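Local coordinates for protein exotoxin 3 (Staphylococcus aureus, PDB 2R61) that binds the sialylated glycan sialyl Lewis X as a staphylococcal superantigen-like protein, built from an OB-fold domain and a beta-grasp domain, at residues 36-41 with 71-76; 62-67 with 191-196. All blocks are in the same frame, centred on the assembly; numbering follows the deposited sequence.

Interaction 1: residues 36-41 with 71-76. Unlike the reference sequence in segment 71-76: Ala71 (reference Lys). With SRT (S,R meso-tartaric acid), chain D.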
loop_
_atom_site.group_PDB
_atom_site.type_symbol
_atom_site.label_atom_id
_atom_site.label_comp_id
_atom_site.label_asym_id
_atom_site.label_seq_id
_atom_site.Cartn_x
_atom_site.Cartn_y
_atom_site.Cartn_z
ATOM N N THR A 36 -6.686 -17.242 -6.733
ATOM C CA THR A 36 -5.785 -17.926 -7.653
ATOM C C THR A 36 -5.511 -17.013 -8.826
ATOM O O THR A 36 -6.456 -16.648 -9.541
ATOM C CB THR A 36 -6.458 -19.212 -8.221
ATOM O OG1 THR A 36 -6.704 -20.113 -7.151
ATOM C CG2 THR A 36 -5.569 -19.930 -9.210
ATOM N N GLY A 37 -4.235 -16.682 -9.056
ATOM C CA GLY A 37 -3.846 -15.893 -10.231
ATOM C C GLY A 37 -3.019 -16.657 -11.241
ATOM O O GLY A 37 -2.287 -17.572 -10.880
ATOM N N TYR A 38 -3.106 -16.262 -12.508
ATOM C CA TYR A 38 -2.427 -16.955 -13.618
ATOM C C TYR A 38 -1.406 -16.043 -14.256
ATOM O O TYR A 38 -1.708 -14.896 -14.564
ATOM C CB TYR A 38 -3.453 -17.419 -14.680
ATOM C CG TYR A 38 -4.416 -18.437 -14.116
ATOM C CD1 TYR A 38 -5.455 -18.025 -13.293
ATOM C CD2 TYR A 38 -4.247 -19.815 -14.337
ATOM C CE1 TYR A 38 -6.317 -18.933 -12.719
ATOM C CE2 TYR A 38 -5.111 -20.742 -13.767
ATOM C CZ TYR A 38 -6.151 -20.284 -12.954
ATOM O OH TYR A 38 -7.059 -21.121 -12.340
ATOM N N ARG A 39 -0.195 -16.545 -14.451
ATOM C CA ARG A 39 0.849 -15.778 -15.135
ATOM C C ARG A 39 0.633 -15.641 -16.666
ATOM O O ARG A 39 0.159 -16.565 -17.377
ATOM C CB ARG A 39 2.253 -16.273 -14.736
ATOM C CG ARG A 39 2.415 -16.181 -13.216
ATOM C CD ARG A 39 3.819 -15.969 -12.727
ATOM N NE ARG A 39 4.693 -15.356 -13.719
ATOM C CZ ARG A 39 5.929 -15.785 -13.938
ATOM N NH1 ARG A 39 6.387 -16.819 -13.240
ATOM N NH2 ARG A 39 6.706 -15.205 -14.849
ATOM N N TYR A 40 0.973 -14.446 -17.140
ATOM C CA TYR A 40 0.688 -13.995 -18.488
ATOM C C TYR A 40 1.685 -12.869 -18.752
ATOM O O TYR A 40 1.799 -11.960 -17.933
ATOM C CB TYR A 40 -0.774 -13.498 -18.577
ATOM C CG TYR A 40 -1.213 -12.870 -19.901
ATOM C CD1 TYR A 40 -1.350 -13.648 -21.082
ATOM C CD2 TYR A 40 -1.535 -11.503 -19.966
ATOM C CE1 TYR A 40 -1.775 -13.064 -22.294
ATOM C CE2 TYR A 40 -1.953 -10.911 -21.172
ATOM C CZ TYR A 40 -2.075 -11.688 -22.323
ATOM O OH TYR A 40 -2.492 -11.070 -23.487
ATOM N N SER A 41 2.445 -12.988 -19.853
ATOM C CA SER A 41 3.284 -11.897 -20.371
ATOM C C SER A 41 2.766 -11.467 -21.737
ATOM O O SER A 41 2.281 -12.308 -22.501
ATOM C CB SER A 41 4.731 -12.327 -20.494
ATOM O OG SER A 41 5.147 -12.868 -19.272
ATOM N N ALA A 71 5.715 -21.100 -12.494
ATOM C CA ALA A 71 5.642 -21.118 -13.968
ATOM C C ALA A 71 4.334 -20.456 -14.499
ATOM O O ALA A 71 4.408 -19.586 -15.395
ATOM C CB ALA A 71 5.795 -22.540 -14.500
ATOM N N ARG A 72 3.166 -20.829 -13.924
ATOM C CA ARG A 72 1.850 -20.396 -14.458
ATOM C C ARG A 72 0.676 -20.228 -13.471
ATOM O O ARG A 72 0.241 -19.110 -13.264
ATOM C CB ARG A 72 1.430 -21.233 -15.675
ATOM C CG ARG A 72 0.717 -20.405 -16.734
ATOM C CD ARG A 72 0.854 -21.074 -18.097
ATOM N NE ARG A 72 -0.347 -20.854 -18.904
ATOM C CZ ARG A 72 -0.730 -21.602 -19.946
ATOM N NH1 ARG A 72 -0.007 -22.645 -20.347
ATOM N NH2 ARG A 72 -1.852 -21.310 -20.597
ATOM N N LYS A 73 0.139 -21.297 -12.885
ATOM C CA LYS A 73 -0.988 -21.153 -11.921
ATOM C C LYS A 73 -0.520 -21.040 -10.487
ATOM O O LYS A 73 0.361 -21.777 -10.063
ATOM C CB LYS A 73 -2.004 -22.283 -12.034
ATOM C CG LYS A 73 -2.956 -22.371 -10.869
ATOM C CD LYS A 73 -3.969 -23.461 -11.100
ATOM C CE LYS A 73 -4.828 -23.634 -9.874
ATOM N NZ LYS A 73 -5.740 -24.792 -10.091
ATOM N N ASN A 74 -1.162 -20.134 -9.748
ATOM C CA ASN A 74 -0.686 -19.621 -8.470
ATOM C C ASN A 74 -1.785 -19.444 -7.399
ATOM O O ASN A 74 -2.242 -18.302 -7.177
ATOM C CB ASN A 74 -0.044 -18.254 -8.715
ATOM C CG ASN A 74 1.420 -18.342 -9.079
ATOM O OD1 ASN A 74 2.278 -18.098 -8.230
ATOM N ND2 ASN A 74 1.721 -18.647 -10.339
ATOM N N PRO A 75 -2.189 -20.539 -6.703
ATOM C CA PRO A 75 -3.283 -20.370 -5.723
ATOM C C PRO A 75 -2.853 -19.599 -4.488
ATOM O O PRO A 75 -1.672 -19.304 -4.320
ATOM C CB PRO A 75 -3.656 -21.810 -5.331
ATOM C CG PRO A 75 -2.509 -22.663 -5.738
ATOM C CD PRO A 75 -1.681 -21.922 -6.758
ATOM N N GLY A 76 -3.827 -19.249 -3.656
ATOM C CA GLY A 76 -3.574 -18.812 -2.300
ATOM C C GLY A 76 -2.903 -17.473 -2.182
ATOM O O GLY A 76 -2.120 -17.237 -1.240
HETATM O O1 SRT D . 8.712 -18.163 -12.298
HETATM O O11 SRT D . 9.144 -17.780 -14.420
HETATM C C1 SRT D . 9.457 -18.258 -13.302
HETATM C C2 SRT D . 10.792 -18.950 -13.161
HETATM O O2 SRT D . 11.836 -18.005 -13.433
HETATM C C3 SRT D . 11.102 -19.488 -11.752
HETATM O O3 SRT D . 9.900 -19.849 -11.028
HETATM C C4 SRT D . 12.099 -20.639 -11.834
HETATM O O4 SRT D . 12.702 -20.876 -12.918
HETATM O O41 SRT D . 12.309 -21.316 -10.796
HETATM O O HOH W 1 -6.616 -19.844 -4.167
#
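Gly37 and Asn74 face each other as an antiparallel hydrogen-bonded pair. Gly37 N gives a hydrogen bond to Asn74 O (3.2 Å). The return bond, from Asn74 N to Gly37 O, is weak. Two residue pairs further on, Arg39 N bonds to Arg72 O at 2.9 Å, and this bond is nearly straight (171°). Arg72 O also takes a CA-H...O contact from Tyr38 CA and a weak bond from Asn74 ND2 within its own segment. Tyr38 and Lys73 form the non-hydrogen-bonded pair between these bonds.

These bonds add strand 73-75 to the edge of the OB-domain sheet. On its other side strand 35-41 pairs with strand 46-49, for example through backbone bonds between Tyr38 and Ile49.

Nonpolar contact lies on the sheet face of Tyr38 and Lys73. The two side chains run side by side and point the same way. Lys73 CB is 3.9 Å from Tyr38 CE2, meeting the ring obliquely. With CG anti to the backbone N (chi1 165°) and an extended chain, Lys73 reaches on to Thr36, and Lys73 CE touches Thr36 CG2 at 3.8 Å. Beside it, Thr36 OG1 packs on Pro75 and shares a water with Gly76 N.

The Arg39 side chain takes another course. Its CG passes Asn74 ND2, with the guanidinium and amide planes 65° apart. Ala71 O lies over one face of the guanidinium. Arg39 NH1 makes two hydrogen bonds to one carboxylate of the bound tartrate, to tartrate O1 at 2.8 Å and to tartrate O11 at 3.1 Å. O1 sits at the guanidinium edge, in its plane. Asn74 OD1 accepts a bond from Lys70 N.

Interaction 2: residues 62-67 with 191-196. With SRT (S,R meso-tartaric acid), chain D; SIA (N-acetyl-alpha-neuraminic acid), chain B.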
loop_
_atom_site.group_PDB
_atom_site.type_symbol
_atom_site.label_atom_id
_atom_site.label_comp_id
_atom_site.label_asym_id
_atom_site.label_seq_id
_atom_site.Cartn_x
_atom_site.Cartn_y
_atom_site.Cartn_z
ATOM N N PHE A 62 6.281 -7.420 -11.101
ATOM C CA PHE A 62 7.666 -7.007 -11.283
ATOM C C PHE A 62 8.645 -8.167 -11.174
ATOM O O PHE A 62 8.234 -9.305 -10.908
ATOM C CB PHE A 62 8.015 -5.891 -10.311
ATOM C CG PHE A 62 7.219 -4.634 -10.524
ATOM C CD1 PHE A 62 5.950 -4.479 -9.935
ATOM C CD2 PHE A 62 7.728 -3.599 -11.293
ATOM C CE1 PHE A 62 5.212 -3.315 -10.121
ATOM C CE2 PHE A 62 6.989 -2.433 -11.494
ATOM C CZ PHE A 62 5.736 -2.285 -10.905
ATOM N N GLY A 63 9.923 -7.884 -11.443
ATOM C CA GLY A 63 10.957 -8.892 -11.388
ATOM C C GLY A 63 10.961 -9.659 -10.077
ATOM O O GLY A 63 11.004 -10.903 -10.091
ATOM N N LYS A 64 10.897 -8.931 -8.957
ATOM C CA LYS A 64 10.947 -9.530 -7.623
ATOM C C LYS A 64 9.719 -10.381 -7.331
ATOM O O LYS A 64 9.745 -11.224 -6.419
ATOM C CB LYS A 64 11.133 -8.476 -6.533
ATOM C CG LYS A 64 10.537 -7.107 -6.815
ATOM C CD LYS A 64 10.637 -6.250 -5.567
ATOM C CE LYS A 64 10.581 -4.754 -5.852
ATOM N NZ LYS A 64 11.923 -4.104 -5.990
ATOM N N ASP A 65 8.644 -10.164 -8.086
ATOM C CA ASP A 65 7.435 -10.955 -7.911
ATOM C C ASP A 65 7.639 -12.317 -8.560
ATOM O O ASP A 65 7.354 -13.365 -7.959
ATOM C CB ASP A 65 6.245 -10.271 -8.554
ATOM C CG ASP A 65 5.709 -9.135 -7.732
ATOM O OD1 ASP A 65 5.544 -9.326 -6.527
ATOM O OD2 ASP A 65 5.434 -8.042 -8.267
ATOM N N ILE A 66 8.138 -12.305 -9.794
ATOM C CA ILE A 66 8.482 -13.517 -10.479
ATOM C C ILE A 66 9.319 -14.453 -9.610
ATOM O O ILE A 66 9.038 -15.640 -9.555
ATOM C CB ILE A 66 9.167 -13.213 -11.783
ATOM C CG1 ILE A 66 8.227 -12.377 -12.660
ATOM C CG2 ILE A 66 9.545 -14.516 -12.474
ATOM C CD1 ILE A 66 8.760 -12.081 -14.082
ATOM N N GLU A 67 10.319 -13.932 -8.904
ATOM C CA GLU A 67 11.208 -14.804 -8.143
ATOM C C GLU A 67 10.476 -15.603 -7.053
ATOM O O GLU A 67 11.055 -16.507 -6.467
ATOM C CB GLU A 67 12.396 -14.027 -7.567
ATOM C CG GLU A 67 13.257 -13.279 -8.604
ATOM C CD GLU A 67 14.283 -14.166 -9.390
ATOM O OE1 GLU A 67 13.920 -15.283 -9.873
ATOM O OE2 GLU A 67 15.464 -13.722 -9.542
ATOM N N MET A 191 5.978 -1.151 -4.854
ATOM C CA MET A 191 4.635 -1.674 -4.555
ATOM C C MET A 191 4.617 -3.228 -4.413
ATOM O O MET A 191 3.618 -3.824 -3.935
ATOM C CB MET A 191 3.644 -1.194 -5.601
ATOM C CG MET A 191 3.275 0.235 -5.427
ATOM S SD MET A 191 2.281 0.872 -6.790
ATOM C CE MET A 191 2.033 2.562 -6.231
ATOM N N SER A 192 5.736 -3.848 -4.829
ATOM C CA SER A 192 5.984 -5.264 -4.684
ATOM C C SER A 192 6.909 -5.600 -3.500
ATOM O O SER A 192 7.208 -6.763 -3.285
ATOM C CB SER A 192 6.557 -5.804 -5.984
ATOM O OG SER A 192 5.576 -5.706 -6.991
ATOM N N ASP A 193 7.364 -4.607 -2.728
ATOM C CA ASP A 193 8.199 -4.903 -1.547
ATOM C C ASP A 193 7.291 -5.394 -0.444
ATOM O O ASP A 193 6.278 -4.789 -0.167
ATOM C CB ASP A 193 8.994 -3.700 -1.094
ATOM C CG ASP A 193 10.082 -3.317 -2.067
ATOM O OD1 ASP A 193 10.651 -4.188 -2.766
ATOM O OD2 ASP A 193 10.391 -2.115 -2.145
ATOM N N VAL A 194 7.648 -6.506 0.176
ATOM C CA VAL A 194 6.782 -7.181 1.148
ATOM C C VAL A 194 7.531 -7.222 2.473
ATOM O O VAL A 194 8.710 -7.577 2.482
ATOM C CB VAL A 194 6.496 -8.635 0.668
ATOM C CG1 VAL A 194 5.900 -9.478 1.776
ATOM C CG2 VAL A 194 5.625 -8.646 -0.635
ATOM N N ILE A 195 6.879 -6.850 3.578
ATOM C CA ILE A 195 7.494 -6.932 4.912
ATOM C C ILE A 195 6.668 -7.850 5.797
ATOM O O ILE A 195 5.536 -8.204 5.444
ATOM C CB ILE A 195 7.678 -5.541 5.551
ATOM C CG1 ILE A 195 6.331 -4.897 5.910
ATOM C CG2 ILE A 195 8.426 -4.672 4.598
ATOM C CD1 ILE A 195 6.385 -3.433 6.382
ATOM N N ASP A 196 7.226 -8.252 6.933
ATOM C CA ASP A 196 6.586 -9.205 7.836
ATOM C C ASP A 196 5.627 -8.450 8.771
ATOM O O ASP A 196 6.078 -7.752 9.674
ATOM C CB ASP A 196 7.689 -9.932 8.626
ATOM C CG ASP A 196 7.176 -11.099 9.453
ATOM O OD1 ASP A 196 6.024 -11.051 9.927
ATOM O OD2 ASP A 196 7.938 -12.078 9.648
HETATM O O1 SRT D . 8.712 -18.163 -12.298
HETATM O O11 SRT D . 9.144 -17.780 -14.420
HETATM C C1 SRT D . 9.457 -18.258 -13.302
HETATM C C2 SRT D . 10.792 -18.950 -13.161
HETATM O O2 SRT D . 11.836 -18.005 -13.433
HETATM C C3 SRT D . 11.102 -19.488 -11.752
HETATM O O3 SRT D . 9.900 -19.849 -11.028
HETATM C C4 SRT D . 12.099 -20.639 -11.834
HETATM O O4 SRT D . 12.702 -20.876 -12.918
HETATM O O41 SRT D . 12.309 -21.316 -10.796
HETATM C C1 SIA B . 13.597 3.900 3.471
HETATM C C2 SIA B . 14.859 3.299 2.826
HETATM C C3 SIA B . 16.016 3.076 3.803
HETATM C C4 SIA B . 15.818 1.817 4.622
HETATM C C5 SIA B . 15.456 0.584 3.785
HETATM C C6 SIA B . 14.248 0.924 2.933
HETATM C C7 SIA B . 13.769 -0.226 2.042
HETATM C C8 SIA B . 12.651 0.313 1.166
HETATM C C9 SIA B . 11.930 -0.782 0.368
HETATM C C10 SIA B . 15.488 -1.601 5.030
HETATM C C11 SIA B . 16.597 -2.057 4.162
HETATM N N5 SIA B . 14.994 -0.373 4.791
HETATM O O1A SIA B . 12.449 3.515 3.118
HETATM O O1B SIA B . 13.717 4.830 4.305
HETATM O O4 SIA B . 17.013 1.491 5.345
HETATM O O6 SIA B . 14.554 2.066 2.128
HETATM O O7 SIA B . 14.794 -0.846 1.238
HETATM O O8 SIA B . 11.755 1.028 2.037
HETATM O O9 SIA B . 10.972 -0.138 -0.502
HETATM O O10 SIA B . 15.027 -2.337 5.920
#
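Ser192 meets the short helix 63-66 through its hydroxyl. It is the residue most covered by the other segment. Its OG lies anti to the carbonyl carbon (chi1 -66°) and is directed at Asp65, where Ser192 OG donates a hydrogen bond to Asp65 OD2 at 2.7 Å. The hydroxyl arrives on the syn side of the carboxylate, 25° out of its plane. Asp65 OD2 uses its anti lone pair for a second donor, Phe62 N, at 3.0 Å. Two bonds therefore grip this one oxygen. The second ties the Asp65 side chain back to the residue just before the helix. Both Asp65 and Ser192 are buried. OD1 of the same carboxylate forms a salt bridge with Arg68, which also bonds to Ser192 O, so one arginine serves both sides of the contact.

The Ser192 hydroxyl also lies against the Phe62 ring. Ser192 OG is near Phe62 CD1, placed obliquely to the ring. Ser192 CB touches Lys64 CD, part of the chain that runs on to Asp193.

Asp193 turns its two carboxylate oxygens to different partners. OD1 faces Lys64, and the two side chains cross obliquely. Lys64 NZ is 3.5 Å from Asp193 OD1, a long salt bridge, and Lys64 CE also lies near this oxygen. Asp193 OD2 accepts a hydrogen bond from O9 of the bound sialic acid at 2.6 Å. The lysine charge probably helps to balance that of this carboxylate.

Strand 194-196 then leaves the helix and pairs with strand 138-140. This contact joins the OB-fold domain to the beta-grasp domain of the superantigen-like fold. At its Asp193 end it belongs to the sialyl Lewis X site, where Thr179, Tyr177 and Arg190 also bond to the sialic acid.

Interactions 1 and 2 have centres 15 Å apart and meet directly. Arg39 NH2 of 36-41 packs on Ile66 CG2 of 62-67 at 3.8 Å. Both residues line the tartrate pocket, together with Leu69. Arg39 supplies the hydrogen bonds there, while Ile66 CG2 lies 3.7 Å from tartrate O1. The segments alternate along the chain, in the order 36-41, 62-67, 71-76, 191-196. Interaction 1 stays within the OB-fold domain. Interaction 2 spans the two domains and reaches the glycan on its far side through Asp193. Helix 63-66 thus lies between the tartrate, which both contacts touch, and the sialic acid, which interaction 2 reaches.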